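Local coordinates for porin protein associated with imipenem resistance (Acinetobacter baumannii, PDB 4FUV) that probably carries small solutes such as ornithine and the antibiotic imipenem across the outer membrane, as an eight-stranded beta-barrel, at residues G94-G100 with Y149-A155; F120-N124 with A197-E201; N113-T117 with A129-G133; Y48-S54 with L68-N73; P18-E24 with V219-W225. Where two conformers were deposited one is given. Residues are numbered along the deposited sequence.

Contact 1. Residues G94-G100 with Y149-A155; sequences GLYVAAG and YLGFGFA. With C8E ((hydroxyethyloxy)tri(ethyloxy)octane), chain J.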
# COMPACT_ATOMS: atom_id res chain seq x y z
N GLY A 94 18.19 19.30 -20.48
CA GLY A 94 16.75 19.15 -20.32
C GLY A 94 16.17 19.66 -19.02
O GLY A 94 14.94 19.77 -18.88
N LEU A 95 17.03 19.98 -18.05
CA LEU A 95 16.53 20.44 -16.75
C LEU A 95 16.19 21.94 -16.74
O LEU A 95 17.01 22.78 -17.13
CB LEU A 95 17.55 20.11 -15.65
CG LEU A 95 17.79 18.63 -15.36
CD1 LEU A 95 19.06 18.47 -14.50
CD2 LEU A 95 16.60 18.02 -14.63
N TYR A 96 14.99 22.29 -16.29
CA TYR A 96 14.62 23.70 -16.29
C TYR A 96 13.69 24.10 -15.15
O TYR A 96 12.96 23.28 -14.61
CB TYR A 96 14.00 24.13 -17.63
CG TYR A 96 12.64 23.52 -17.97
CD1 TYR A 96 12.55 22.29 -18.60
CD2 TYR A 96 11.45 24.20 -17.68
CE1 TYR A 96 11.31 21.73 -18.93
CE2 TYR A 96 10.20 23.65 -18.01
CZ TYR A 96 10.15 22.41 -18.63
OH TYR A 96 8.94 21.82 -18.95
N VAL A 97 13.73 25.38 -14.80
CA VAL A 97 12.73 25.96 -13.91
C VAL A 97 11.82 26.85 -14.74
O VAL A 97 12.30 27.64 -15.58
CB VAL A 97 13.37 26.76 -12.73
CG1 VAL A 97 14.38 27.73 -13.24
CG2 VAL A 97 12.29 27.49 -11.92
N ALA A 98 10.53 26.66 -14.55
CA ALA A 98 9.48 27.42 -15.23
C ALA A 98 8.89 28.47 -14.30
O ALA A 98 8.51 28.17 -13.15
CB ALA A 98 8.36 26.47 -15.71
N ALA A 99 8.78 29.69 -14.79
CA ALA A 99 8.15 30.75 -14.04
C ALA A 99 7.31 31.56 -15.01
O ALA A 99 7.77 31.94 -16.08
CB ALA A 99 9.17 31.62 -13.39
N GLY A 100 6.07 31.82 -14.63
CA GLY A 100 5.19 32.57 -15.51
C GLY A 100 3.82 32.78 -14.93
O GLY A 100 3.65 32.93 -13.71
N TYR A 149 2.75 31.29 -11.71
CA TYR A 149 3.09 29.89 -11.80
C TYR A 149 4.58 29.70 -11.52
O TYR A 149 5.40 30.50 -11.95
CB TYR A 149 2.82 29.38 -13.23
CG TYR A 149 3.21 27.93 -13.44
CD1 TYR A 149 2.45 26.89 -12.89
CD2 TYR A 149 4.32 27.60 -14.21
CE1 TYR A 149 2.81 25.55 -13.10
CE2 TYR A 149 4.67 26.27 -14.43
CZ TYR A 149 3.92 25.25 -13.86
OH TYR A 149 4.27 23.93 -14.07
N LEU A 150 4.92 28.62 -10.84
CA LEU A 150 6.31 28.21 -10.66
C LEU A 150 6.33 26.71 -10.85
O LEU A 150 5.46 26.01 -10.34
CB LEU A 150 6.83 28.56 -9.25
CG LEU A 150 8.24 28.04 -8.94
CD1 LEU A 150 9.27 28.74 -9.83
CD2 LEU A 150 8.64 28.14 -7.44
N GLY A 151 7.31 26.20 -11.58
CA GLY A 151 7.39 24.77 -11.79
C GLY A 151 8.78 24.35 -12.15
O GLY A 151 9.65 25.19 -12.36
N PHE A 152 8.99 23.04 -12.23
CA PHE A 152 10.29 22.50 -12.60
C PHE A 152 10.09 21.41 -13.63
O PHE A 152 9.16 20.60 -13.51
CB PHE A 152 11.03 21.97 -11.36
CG PHE A 152 11.12 22.97 -10.24
CD1 PHE A 152 10.09 23.09 -9.31
CD2 PHE A 152 12.22 23.81 -10.13
CE1 PHE A 152 10.16 24.03 -8.29
CE2 PHE A 152 12.30 24.75 -9.10
CZ PHE A 152 11.27 24.86 -8.19
N GLY A 153 10.93 21.39 -14.65
CA GLY A 153 10.74 20.47 -15.76
C GLY A 153 11.98 19.68 -16.13
O GLY A 153 13.13 20.07 -15.81
N PHE A 154 11.74 18.56 -16.81
CA PHE A 154 12.80 17.70 -17.30
C PHE A 154 12.48 17.31 -18.73
O PHE A 154 11.58 16.51 -18.98
CB PHE A 154 12.92 16.44 -16.42
CG PHE A 154 14.06 15.53 -16.82
CD1 PHE A 154 15.33 16.05 -17.04
CD2 PHE A 154 13.88 14.16 -16.94
CE1 PHE A 154 16.40 15.22 -17.40
CE2 PHE A 154 14.94 13.32 -17.31
CZ PHE A 154 16.19 13.86 -17.53
N ALA A 155 13.22 17.87 -19.68
CA ALA A 155 12.87 17.70 -21.09
C ALA A 155 14.00 17.15 -21.95
O ALA A 155 14.46 17.82 -22.88
CB ALA A 155 12.37 19.04 -21.67
C8 C8E J . 6.28 24.86 -6.82
O9 C8E J . 6.06 23.52 -7.24
C10 C8E J . 7.17 22.69 -6.92
C11 C8E J . 6.68 21.26 -6.71
O18 C8E J . 1.76 23.41 -3.37
C19 C8E J . 2.56 24.10 -2.44
C20 C8E J . 3.68 24.75 -3.23
O21 C8E J . 3.40 26.13 -3.31

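Contact 2. Residues F120-N124 with A197-E201; sequences FRVNN and AVNAE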
# COMPACT_ATOMS: atom_id res chain seq x y z
N PHE A 120 -16.68 4.95 5.67
CA PHE A 120 -16.05 5.98 4.88
C PHE A 120 -15.75 7.11 5.85
O PHE A 120 -16.33 7.16 6.94
CB PHE A 120 -16.97 6.45 3.74
CG PHE A 120 -18.26 7.10 4.22
CD1 PHE A 120 -19.32 6.32 4.68
CD2 PHE A 120 -18.42 8.48 4.17
CE1 PHE A 120 -20.49 6.91 5.12
CE2 PHE A 120 -19.61 9.08 4.60
CZ PHE A 120 -20.64 8.30 5.07
N ARG A 121 -14.86 8.01 5.47
CA ARG A 121 -14.34 9.02 6.39
C ARG A 121 -14.57 10.41 5.82
O ARG A 121 -14.30 10.66 4.65
CB ARG A 121 -12.83 8.80 6.60
CG ARG A 121 -12.19 9.60 7.72
CD ARG A 121 -10.80 8.98 8.03
NE ARG A 121 -10.04 9.71 9.05
CZ ARG A 121 -10.27 9.65 10.36
NH1 ARG A 121 -11.27 8.92 10.83
NH2 ARG A 121 -9.51 10.35 11.20
N VAL A 122 -15.10 11.32 6.64
CA VAL A 122 -15.34 12.69 6.21
C VAL A 122 -14.84 13.65 7.28
O VAL A 122 -15.22 13.54 8.45
CB VAL A 122 -16.84 12.96 5.91
CG1 VAL A 122 -17.05 14.39 5.43
CG2 VAL A 122 -17.37 11.98 4.87
N ASN A 123 -13.97 14.58 6.89
CA ASN A 123 -13.37 15.52 7.85
C ASN A 123 -12.77 14.81 9.07
O ASN A 123 -12.98 15.22 10.22
CB ASN A 123 -14.42 16.55 8.30
CG ASN A 123 -13.81 17.71 9.05
OD1 ASN A 123 -12.78 18.26 8.65
ND2 ASN A 123 -14.44 18.10 10.16
N ASN A 124 -12.03 13.73 8.83
CA ASN A 124 -11.33 12.98 9.89
C ASN A 124 -12.26 12.31 10.89
O ASN A 124 -11.89 12.04 12.03
CB ASN A 124 -10.31 13.88 10.62
CG ASN A 124 -9.28 14.46 9.68
OD1 ASN A 124 -8.85 13.80 8.74
ND2 ASN A 124 -8.90 15.71 9.91
N ALA A 197 -19.92 17.35 8.96
CA ALA A 197 -18.62 16.87 8.54
C ALA A 197 -18.40 17.30 7.08
O ALA A 197 -17.34 17.83 6.74
CB ALA A 197 -18.51 15.35 8.71
N VAL A 198 -19.41 17.11 6.24
CA VAL A 198 -19.32 17.50 4.83
C VAL A 198 -19.04 19.00 4.64
O VAL A 198 -18.12 19.38 3.91
CB VAL A 198 -20.58 17.08 4.04
CG1 VAL A 198 -20.62 17.77 2.70
CG2 VAL A 198 -20.60 15.57 3.85
N ASN A 199 -19.83 19.83 5.31
CA ASN A 199 -19.63 21.28 5.37
C ASN A 199 -18.29 21.70 5.97
O ASN A 199 -17.74 22.73 5.59
CB ASN A 199 -20.76 21.94 6.17
CG ASN A 199 -22.08 21.87 5.46
OD1 ASN A 199 -22.13 21.71 4.24
ND2 ASN A 199 -23.17 22.02 6.21
N ALA A 200 -17.80 20.92 6.93
CA ALA A 200 -16.49 21.19 7.50
C ALA A 200 -15.44 21.04 6.42
O ALA A 200 -14.54 21.87 6.30
CB ALA A 200 -16.19 20.26 8.64
N GLU A 201 -15.57 19.98 5.62
CA GLU A 201 -14.63 19.73 4.52
C GLU A 201 -14.72 20.79 3.43
O GLU A 201 -13.70 21.21 2.90
CB GLU A 201 -14.83 18.33 3.94
CG GLU A 201 -13.79 17.35 4.48
CD GLU A 201 -13.84 16.02 3.77
OE1 GLU A 201 -13.18 15.06 4.22
OE2 GLU A 201 -14.56 15.93 2.75
O HOH W 1 -11.12 13.03 6.16

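Contact 3. Residues N113-T117 with A129-G133; sequences NVDAT and AGADG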
# COMPACT_ATOMS: atom_id res chain seq x y z
N ASN A 113 -19.56 7.31 -4.30
CA ASN A 113 -20.70 6.47 -3.99
C ASN A 113 -20.32 5.39 -2.99
O ASN A 113 -19.50 4.51 -3.28
CB ASN A 113 -21.26 5.83 -5.27
CG ASN A 113 -21.44 6.85 -6.39
OD1 ASN A 113 -20.71 6.82 -7.39
ND2 ASN A 113 -22.38 7.76 -6.21
N VAL A 114 -20.90 5.45 -1.80
CA VAL A 114 -20.56 4.50 -0.74
C VAL A 114 -21.61 3.40 -0.65
O VAL A 114 -22.78 3.68 -0.46
CB VAL A 114 -20.41 5.24 0.61
CG1 VAL A 114 -20.02 4.27 1.73
CG2 VAL A 114 -19.39 6.37 0.49
N ASP A 115 -21.18 2.14 -0.82
CA ASP A 115 -22.09 1.00 -0.69
C ASP A 115 -22.73 0.99 0.69
O ASP A 115 -22.13 1.42 1.67
CB ASP A 115 -21.37 -0.33 -0.85
CG ASP A 115 -20.96 -0.61 -2.28
OD1 ASP A 115 -21.53 0.00 -3.20
OD2 ASP A 115 -20.06 -1.47 -2.45
N ALA A 116 -23.96 0.48 0.73
CA ALA A 116 -24.67 0.21 1.97
C ALA A 116 -23.79 -0.59 2.94
O ALA A 116 -23.14 -1.55 2.54
CB ALA A 116 -25.94 -0.56 1.67
N THR A 117 -23.81 -0.17 4.21
CA THR A 117 -23.09 -0.79 5.34
C THR A 117 -21.58 -0.56 5.38
O THR A 117 -20.92 -1.07 6.28
CB THR A 117 -23.30 -2.32 5.46
OG1 THR A 117 -22.52 -2.97 4.46
CG2 THR A 117 -24.77 -2.69 5.30
N ALA A 129 -22.29 3.99 6.07
CA ALA A 129 -23.48 4.24 5.26
C ALA A 129 -24.64 3.32 5.64
O ALA A 129 -24.45 2.12 5.86
CB ALA A 129 -23.14 4.07 3.78
N GLY A 130 -25.84 3.89 5.69
CA GLY A 130 -27.04 3.13 5.97
C GLY A 130 -27.45 2.21 4.83
O GLY A 130 -26.76 2.12 3.81
N ALA A 131 -28.59 1.54 5.01
CA ALA A 131 -29.09 0.54 4.07
C ALA A 131 -29.24 1.04 2.64
O ALA A 131 -29.18 0.25 1.70
CB ALA A 131 -30.42 -0.03 4.58
N ASP A 132 -29.44 2.34 2.46
CA ASP A 132 -29.67 2.88 1.13
C ASP A 132 -28.42 3.50 0.53
O ASP A 132 -28.47 4.10 -0.54
CB ASP A 132 -30.79 3.91 1.15
CG ASP A 132 -32.13 3.29 1.48
OD1 ASP A 132 -32.33 2.11 1.12
OD2 ASP A 132 -32.97 3.98 2.09
N GLY A 133 -27.29 3.37 1.23
CA GLY A 133 -26.03 3.90 0.73
C GLY A 133 -25.87 5.39 0.94
O GLY A 133 -26.77 6.07 1.43

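Contact 4. Residues Y48-S54 with L68-N73; sequences YNGGDIS and LDMDNN. With C8E ((hydroxyethyloxy)tri(ethyloxy)octane), chain C.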
# COMPACT_ATOMS: atom_id res chain seq x y z
N TYR A 48 -1.75 26.17 -24.43
CA TYR A 48 -3.14 26.00 -24.07
C TYR A 48 -3.34 24.60 -23.54
O TYR A 48 -2.86 23.63 -24.12
CB TYR A 48 -4.05 26.20 -25.28
CG TYR A 48 -5.52 25.94 -24.96
CD1 TYR A 48 -6.30 26.92 -24.35
CD2 TYR A 48 -6.12 24.72 -25.26
CE1 TYR A 48 -7.65 26.69 -24.06
CE2 TYR A 48 -7.46 24.48 -24.97
CZ TYR A 48 -8.22 25.47 -24.36
OH TYR A 48 -9.56 25.24 -24.08
N ASN A 49 -4.05 24.51 -22.42
CA ASN A 49 -4.47 23.22 -21.88
C ASN A 49 -5.98 23.31 -21.70
O ASN A 49 -6.49 24.19 -20.98
CB ASN A 49 -3.86 22.93 -20.50
CG ASN A 49 -2.35 22.71 -20.53
OD1 ASN A 49 -1.70 22.87 -19.50
ND2 ASN A 49 -1.79 22.34 -21.69
N GLY A 50 -6.68 22.39 -22.31
CA GLY A 50 -8.13 22.40 -22.24
C GLY A 50 -8.64 20.99 -22.36
O GLY A 50 -7.93 20.04 -22.05
N GLY A 51 -9.87 20.88 -22.84
CA GLY A 51 -10.52 19.60 -22.96
C GLY A 51 -11.46 19.38 -21.79
O GLY A 51 -11.67 20.29 -20.98
N ASP A 52 -12.02 18.19 -21.72
CA ASP A 52 -12.79 17.76 -20.56
C ASP A 52 -13.01 16.25 -20.54
O ASP A 52 -13.56 15.68 -21.49
CB ASP A 52 -14.11 18.52 -20.42
CG ASP A 52 -15.07 18.26 -21.56
OD1 ASP A 52 -14.60 18.18 -22.72
OD2 ASP A 52 -16.28 18.16 -21.29
N ILE A 53 -12.55 15.61 -19.47
CA ILE A 53 -12.64 14.16 -19.35
C ILE A 53 -13.64 13.71 -18.29
O ILE A 53 -13.92 14.44 -17.33
CB ILE A 53 -11.25 13.53 -19.08
CG1 ILE A 53 -11.09 13.13 -17.61
CG2 ILE A 53 -10.14 14.48 -19.51
CD1 ILE A 53 -10.73 14.27 -16.69
N SER A 54 -14.17 12.51 -18.47
CA SER A 54 -15.06 11.90 -17.49
C SER A 54 -14.57 10.51 -17.13
O SER A 54 -14.78 9.56 -17.87
CB SER A 54 -16.49 11.84 -18.03
OG SER A 54 -16.99 13.14 -18.22
N LEU A 68 -15.26 11.03 -11.66
CA LEU A 68 -14.59 12.32 -11.81
C LEU A 68 -14.89 12.98 -13.16
O LEU A 68 -14.64 12.40 -14.22
CB LEU A 68 -13.08 12.15 -11.65
CG LEU A 68 -12.17 13.29 -11.18
CD1 LEU A 68 -10.74 12.82 -11.20
CD2 LEU A 68 -12.31 14.56 -12.01
N ASP A 69 -15.42 14.20 -13.11
CA ASP A 69 -15.52 15.04 -14.29
C ASP A 69 -14.57 16.22 -14.13
O ASP A 69 -14.40 16.76 -13.03
CB ASP A 69 -16.96 15.53 -14.50
CG ASP A 69 -17.91 14.39 -14.86
OD1 ASP A 69 -17.46 13.44 -15.53
OD2 ASP A 69 -19.09 14.45 -14.47
N MET A 70 -13.93 16.62 -15.22
CA MET A 70 -13.00 17.73 -15.18
C MET A 70 -13.07 18.51 -16.49
O MET A 70 -13.03 17.94 -17.57
CB MET A 70 -11.58 17.24 -14.92
CG MET A 70 -10.53 18.34 -14.94
SD MET A 70 -8.85 17.77 -14.57
CE MET A 70 -8.34 17.06 -16.14
N ASP A 71 -13.18 19.83 -16.38
CA ASP A 71 -13.22 20.69 -17.55
C ASP A 71 -12.15 21.76 -17.39
O ASP A 71 -12.09 22.44 -16.37
CB ASP A 71 -14.62 21.32 -17.68
CG ASP A 71 -14.79 22.12 -18.95
OD1 ASP A 71 -13.98 21.95 -19.88
OD2 ASP A 71 -15.74 22.92 -19.01
N ASN A 72 -11.30 21.90 -18.40
CA ASN A 72 -10.18 22.83 -18.34
C ASN A 72 -10.19 23.82 -19.51
O ASN A 72 -10.65 23.51 -20.61
CB ASN A 72 -8.83 22.08 -18.29
CG ASN A 72 -8.87 20.87 -17.36
OD1 ASN A 72 -9.26 19.77 -17.77
ND2 ASN A 72 -8.44 21.05 -16.12
N ASN A 73 -9.67 25.02 -19.25
CA ASN A 73 -9.61 26.07 -20.26
C ASN A 73 -8.55 27.07 -19.83
O ASN A 73 -8.87 28.16 -19.34
CB ASN A 73 -10.97 26.75 -20.42
CG ASN A 73 -11.04 27.64 -21.66
OD1 ASN A 73 -10.49 27.31 -22.71
ND2 ASN A 73 -11.70 28.78 -21.52
C1 C8E C . -0.96 28.89 -28.48
C2 C8E C . -1.89 29.48 -27.42
C3 C8E C . -3.25 29.83 -28.02
C4 C8E C . -4.14 30.60 -27.04
C5 C8E C . -5.48 29.90 -26.83
C6 C8E C . -6.65 30.86 -26.66
C7 C8E C . -7.68 30.27 -25.69
C8 C8E C . -8.84 31.23 -25.44
O9 C8E C . -9.54 30.86 -24.27
C10 C8E C . -9.20 31.66 -23.16
O HOH W 2 -9.00 17.81 -20.09

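Contact 5. Residues P18-E24 with V219-W225; sequences PVGARAE and VGVNFFW. With C8E ((hydroxyethyloxy)tri(ethyloxy)octane), chain F.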
# COMPACT_ATOMS: atom_id res chain seq x y z
N PRO A 18 9.52 31.08 -33.30
CA PRO A 18 9.59 29.93 -32.39
C PRO A 18 10.55 28.88 -32.93
O PRO A 18 10.76 28.79 -34.14
CB PRO A 18 8.15 29.41 -32.35
CG PRO A 18 7.49 29.98 -33.52
CD PRO A 18 8.16 31.28 -33.82
N VAL A 19 11.14 28.13 -32.03
CA VAL A 19 12.09 27.08 -32.36
C VAL A 19 11.36 25.75 -32.45
O VAL A 19 11.86 24.78 -33.02
CB VAL A 19 13.18 26.97 -31.27
CG1 VAL A 19 14.11 28.16 -31.35
CG2 VAL A 19 12.53 26.85 -29.85
N GLY A 20 10.16 25.70 -31.89
CA GLY A 20 9.42 24.45 -31.90
C GLY A 20 8.08 24.51 -31.21
O GLY A 20 7.54 25.58 -30.91
N ALA A 21 7.54 23.33 -30.97
CA ALA A 21 6.22 23.20 -30.39
C ALA A 21 6.17 21.92 -29.56
O ALA A 21 7.03 21.04 -29.69
CB ALA A 21 5.16 23.17 -31.48
N ARG A 22 5.19 21.81 -28.69
CA ARG A 22 5.07 20.59 -27.93
C ARG A 22 3.61 20.22 -27.75
O ARG A 22 2.74 21.09 -27.77
CB ARG A 22 5.80 20.70 -26.59
CG ARG A 22 5.11 21.55 -25.52
CD ARG A 22 5.97 21.69 -24.26
NE ARG A 22 5.34 22.58 -23.28
CZ ARG A 22 6.00 23.34 -22.41
NH1 ARG A 22 7.33 23.33 -22.36
NH2 ARG A 22 5.31 24.11 -21.57
N ALA A 23 3.37 18.93 -27.60
CA ALA A 23 2.05 18.41 -27.26
C ALA A 23 2.15 17.85 -25.86
O ALA A 23 3.15 17.22 -25.51
CB ALA A 23 1.64 17.32 -28.24
N GLU A 24 1.11 18.05 -25.05
CA GLU A 24 1.17 17.66 -23.66
C GLU A 24 -0.19 17.25 -23.12
O GLU A 24 -1.24 17.67 -23.62
CB GLU A 24 1.75 18.80 -22.81
CG GLU A 24 0.86 20.05 -22.71
CD GLU A 24 1.66 21.35 -22.54
OE1 GLU A 24 2.83 21.39 -22.96
OE2 GLU A 24 1.11 22.31 -21.97
N VAL A 219 2.97 15.66 -18.90
CA VAL A 219 4.00 15.02 -19.71
C VAL A 219 3.70 15.32 -21.18
O VAL A 219 2.60 15.75 -21.51
CB VAL A 219 4.06 13.49 -19.49
CG1 VAL A 219 4.57 13.18 -18.09
CG2 VAL A 219 2.66 12.86 -19.70
N GLY A 220 4.68 15.11 -22.05
CA GLY A 220 4.49 15.42 -23.46
C GLY A 220 5.68 15.20 -24.38
O GLY A 220 6.71 14.62 -24.00
N VAL A 221 5.53 15.66 -25.61
CA VAL A 221 6.55 15.48 -26.62
C VAL A 221 6.91 16.84 -27.19
O VAL A 221 6.03 17.64 -27.50
CB VAL A 221 6.03 14.54 -27.72
CG1 VAL A 221 7.11 14.29 -28.76
CG2 VAL A 221 5.55 13.24 -27.09
N ASN A 222 8.22 17.10 -27.31
CA ASN A 222 8.73 18.32 -27.90
C ASN A 222 9.13 18.07 -29.36
O ASN A 222 9.73 17.04 -29.68
CB ASN A 222 9.95 18.83 -27.12
CG ASN A 222 9.61 19.20 -25.67
OD1 ASN A 222 10.14 18.60 -24.74
ND2 ASN A 222 8.76 20.19 -25.49
N PHE A 223 8.79 19.01 -30.23
CA PHE A 223 9.20 18.93 -31.63
C PHE A 223 10.01 20.17 -31.98
O PHE A 223 9.62 21.28 -31.64
CB PHE A 223 7.99 18.83 -32.56
CG PHE A 223 7.08 17.66 -32.26
CD1 PHE A 223 7.32 16.41 -32.82
CD2 PHE A 223 5.97 17.82 -31.44
CE1 PHE A 223 6.49 15.34 -32.54
CE2 PHE A 223 5.13 16.75 -31.16
CZ PHE A 223 5.38 15.51 -31.71
N PHE A 224 11.14 19.98 -32.65
CA PHE A 224 11.99 21.10 -33.04
C PHE A 224 12.24 21.12 -34.54
O PHE A 224 12.62 20.10 -35.11
CB PHE A 224 13.31 21.08 -32.27
CG PHE A 224 13.14 21.30 -30.79
CD1 PHE A 224 12.92 22.57 -30.29
CD2 PHE A 224 13.16 20.22 -29.91
CE1 PHE A 224 12.75 22.77 -28.93
CE2 PHE A 224 12.99 20.41 -28.56
CZ PHE A 224 12.79 21.69 -28.06
N TRP A 225 11.98 22.26 -35.16
CA TRP A 225 12.27 22.43 -36.58
C TRP A 225 13.59 23.16 -36.79
O TRP A 225 14.36 23.35 -35.85
CB TRP A 225 11.14 23.17 -37.27
CG TRP A 225 10.55 24.32 -36.49
CD1 TRP A 225 11.14 25.54 -36.24
CD2 TRP A 225 9.24 24.38 -35.90
NE1 TRP A 225 10.27 26.33 -35.53
CE2 TRP A 225 9.11 25.65 -35.31
CE3 TRP A 225 8.18 23.47 -35.83
CZ2 TRP A 225 7.95 26.04 -34.64
CZ3 TRP A 225 7.03 23.86 -35.17
CH2 TRP A 225 6.92 25.13 -34.58
C4 C8E F . 7.46 10.44 -21.50
C5 C8E F . 6.37 11.43 -21.92
C6 C8E F . 5.91 11.16 -23.35
C7 C8E F . 4.41 11.41 -23.48
O9 C8E F . 0.95 14.12 -25.61
C10 C8E F . -0.06 13.85 -26.56
C11 C8E F . -1.35 14.57 -26.15
O12 C8E F . -1.57 15.73 -26.93
C13 C8E F . -2.95 16.03 -27.08
C14 C8E F . -3.19 16.83 -28.34
C16 C8E F . -5.48 19.70 -27.96
C17 C8E F . -5.73 21.17 -27.67
O18 C8E F . -7.10 21.46 -27.86
C19 C8E F . -7.93 20.76 -26.96
C20 C8E F . -9.35 21.31 -27.05
O21 C8E F . -10.23 20.22 -27.24
O HOH W 3 9.06 20.94 -22.66

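Contact 1. Residues G94-G100 with Y149-A155
Leu95, Val97, Ala99, Leu150, Phe152 and Phe154 form an apolar patch on the outer face of two antiparallel strands in the wall of the beta-barrel. Val97 CG2 lies 3.9 Å from both Leu150 CD1 and Phe152 CE2, and Leu95 CD2 comes to 3.4 Å from Phe154 CD1. Such residues suit a surface turned to lipid. Here detergent takes that place, with atom C10 of C8E 3.6 Å from Phe152 CE1. Paired amides and carbonyls satisfy the backbone within the wall: Tyr96 and Gly153 bond reciprocally (Tyr96 N to Gly153 O 2.9 Å, Gly153 N to Tyr96 O 2.8 Å), and the pairs Ala98 with Gly151 and Gly100 with Tyr149 do likewise.

The inner face carries Tyr96, Ala98 and Tyr149, and its glycines make room for the rings. A CB on Gly151 would collide with the hydroxyl of Tyr149. Both tyrosines end in hydrogen bonds to the carboxylate of Glu167 on strand 162-172, so their polar tips are satisfied inside the barrel. At Gly153 there is no room for a side chain: its CA makes a CH-pi contact 3.6 Å from the centroid of the Tyr96 ring.

Contact 2. Residues F120-N124 with A197-E201
This is a strand-to-helix packing contact in the part of the fold remote from the chain termini, probably the extracellular end as in other outer-membrane barrels. The end of strand 119-122 and the turn after it rest on one turn of helix 194-207. The axes of residues 120-122 and 197-201 come within 9.2 Å, room for one layer of side chains, and their N-to-C directions differ by 56°.

Val122 supplies the apolar part. Its CG1 reaches Ala197 CB at 3.7 Å and Val198 CG2 at 4.1 Å, and the short methyl of Ala197 lets the strand approach the helix backbone. Beside it, Asn123 CB lies 3.5 Å from Ala197 O, and Asn123 ND2 sits 3.2 Å from Ala200 CB while hydrogen-bonding Gln192. Asn123 and Asn124 both have positive phi, a conformation asparagine tolerates well and one consistent with a tight type I' hairpin turn. Glu201 suits the remaining polar site: its long side chain extends to the turn, where OE1 accepts a 2.8 Å hydrogen bond from Asn123 N. A water bonded to Asn124 N at 2.9 Å adds a weak link to the same Glu201 OE1, 3.5 Å away.

Behind this layer, Val122 and Ala197 both meet Phe127 of strand 125-129, while Val198 and Glu201 touch Leu180 of strand 177-187, so the helix packs against the hairpin and the adjoining sheet.

Contact 3. Residues N113-T117 with A129-G133
Val114 sets its CG1 against the methyl of Ala129, 3.7 Å from Ala129 CB, at the point where residues 113-117 leave their strand. Alanine is small enough for the backbone to close in as well, and Asp115 O lies 3.5 Å from Ala129 CB. Further along, Thr117 N donates a 2.9 Å hydrogen bond to Ala129 O, and Ala116 CA makes a CA-H...O contact with Gly130 O at 3.4 Å.

Residues 130-133 form a type I turn, closed by Gly133 N bonding Gly130 O at 2.9 Å. Gly133 has positive phi, and a side chain there would crowd Val114 O, already 3.5 Å from Gly133 CA. Thr117 OG1 donates to Ala116 O at a very short 2.5 Å.

Ala129 O also meets Thr189 of the second subunit through a hydrogen bond, which puts this packing at a subunit contact. Val114 and Ala129 both press on Phe120 of strand 119-122, so the contact joins the far end of strand 95-114 to the turn leading into strand 134-144.

Contact 4. Residues Y48-S54 with L68-N73
Polar groups dominate where residues 48-54 run antiparallel to 68-73. Asn72 N donates to Gly51 O at 3.1 Å and Met70 N to Ile53 O at 3.0 Å; the return bond, Ile53 N to Met70 O (3.0 Å), is weak because it is bent. Side chains add two short hydrogen bonds on the outer face: Tyr48 OH gives its proton to Asn73 OD1, and Ser54 OG to Asp69 OD1, each at 2.7 Å. Water spans the strands by donating to Gly50 O at 3.2 Å and Asn72 OD1 at 3.0 Å.

On the inner face, Asn49 ND2 serves Tyr48 O, 3.0 Å away, and also Glu24, while its OD1 accepts from Lys218. Asn72 ND2 donates to Asn106 OD1. Apolar contact is confined to Ile53 CD1 on Met70 CB at 3.6 Å.

Glycine is needed twice: a CB on Gly50 would strike the Tyr48 hydroxyl, and one on Gly51 would jam against the preceding carbonyl. Tyr48 CD1 meets detergent, 3.9 Å from C8E C7, whereas Asp52, Ser54, Asp69 and Asp71 put charged or polar groups on that outer face, unlike a lipid-facing surface. This is consistent with a beta-hairpin of a membrane barrel rising from the apolar belt into water.

Contact 5. Residues P18-E24 with V219-W225
Barrel closure is the motif: the first strand meets the last antiparallel, joining parts of the chain almost 200 residues apart. Ala21 and Phe223 bond reciprocally (Ala21 N to Phe223 O 3.0 Å, Phe223 N to Ala21 O 2.7 Å), as do Ala23 and Val221. These four residues turn outward, where apolar side chains suit lipid.

Trp225 folds back over the start of the seam, with NE1 donating to Pro18 O at 2.9 Å. Gly20 CA lies 3.6 Å from the centroid of the Trp225 six-membered ring in a CH-pi contact, and a CB on Gly20 would clash with Phe223 O. Facing inward, Arg22 NE forms a salt bridge with Glu24 OE1 at 2.8 Å, and water links Arg22 NH1 (3.0 Å) to Asn222 ND2 (2.9 Å).

Inside the barrel Arg22 also pairs with Glu80, and Glu24 with Lys218 and the hydroxyl of Tyr76. Strand 29-37 flanks the first strand, where Val19 and Gly20 form a classic bulge opposite Leu35, and strand 162-172 flanks the last.

Overall arrangement
None of the five contacts is fully core. Contacts 1, 4 and 5 are seams of the barrel wall, each with an outer face and a polar interior face, while contacts 2 and 3 lie at the far end. Contacts 1 and 3 share strand 95-114, yet their centres are 45 Å apart: at one end it is regularly paired beside detergent, at the other it gives way to a loop near the second subunit. Contact 5 encloses all the others along the chain. It touches contact 1 and joins contact 4 through a probable hydrogen bond from Asn49 ND2 to Glu24 OE2 (2.9 Å). Contacts 2 and 3 meet at buried Phe120, where sparse hydrogen bonding replaces regular pairing.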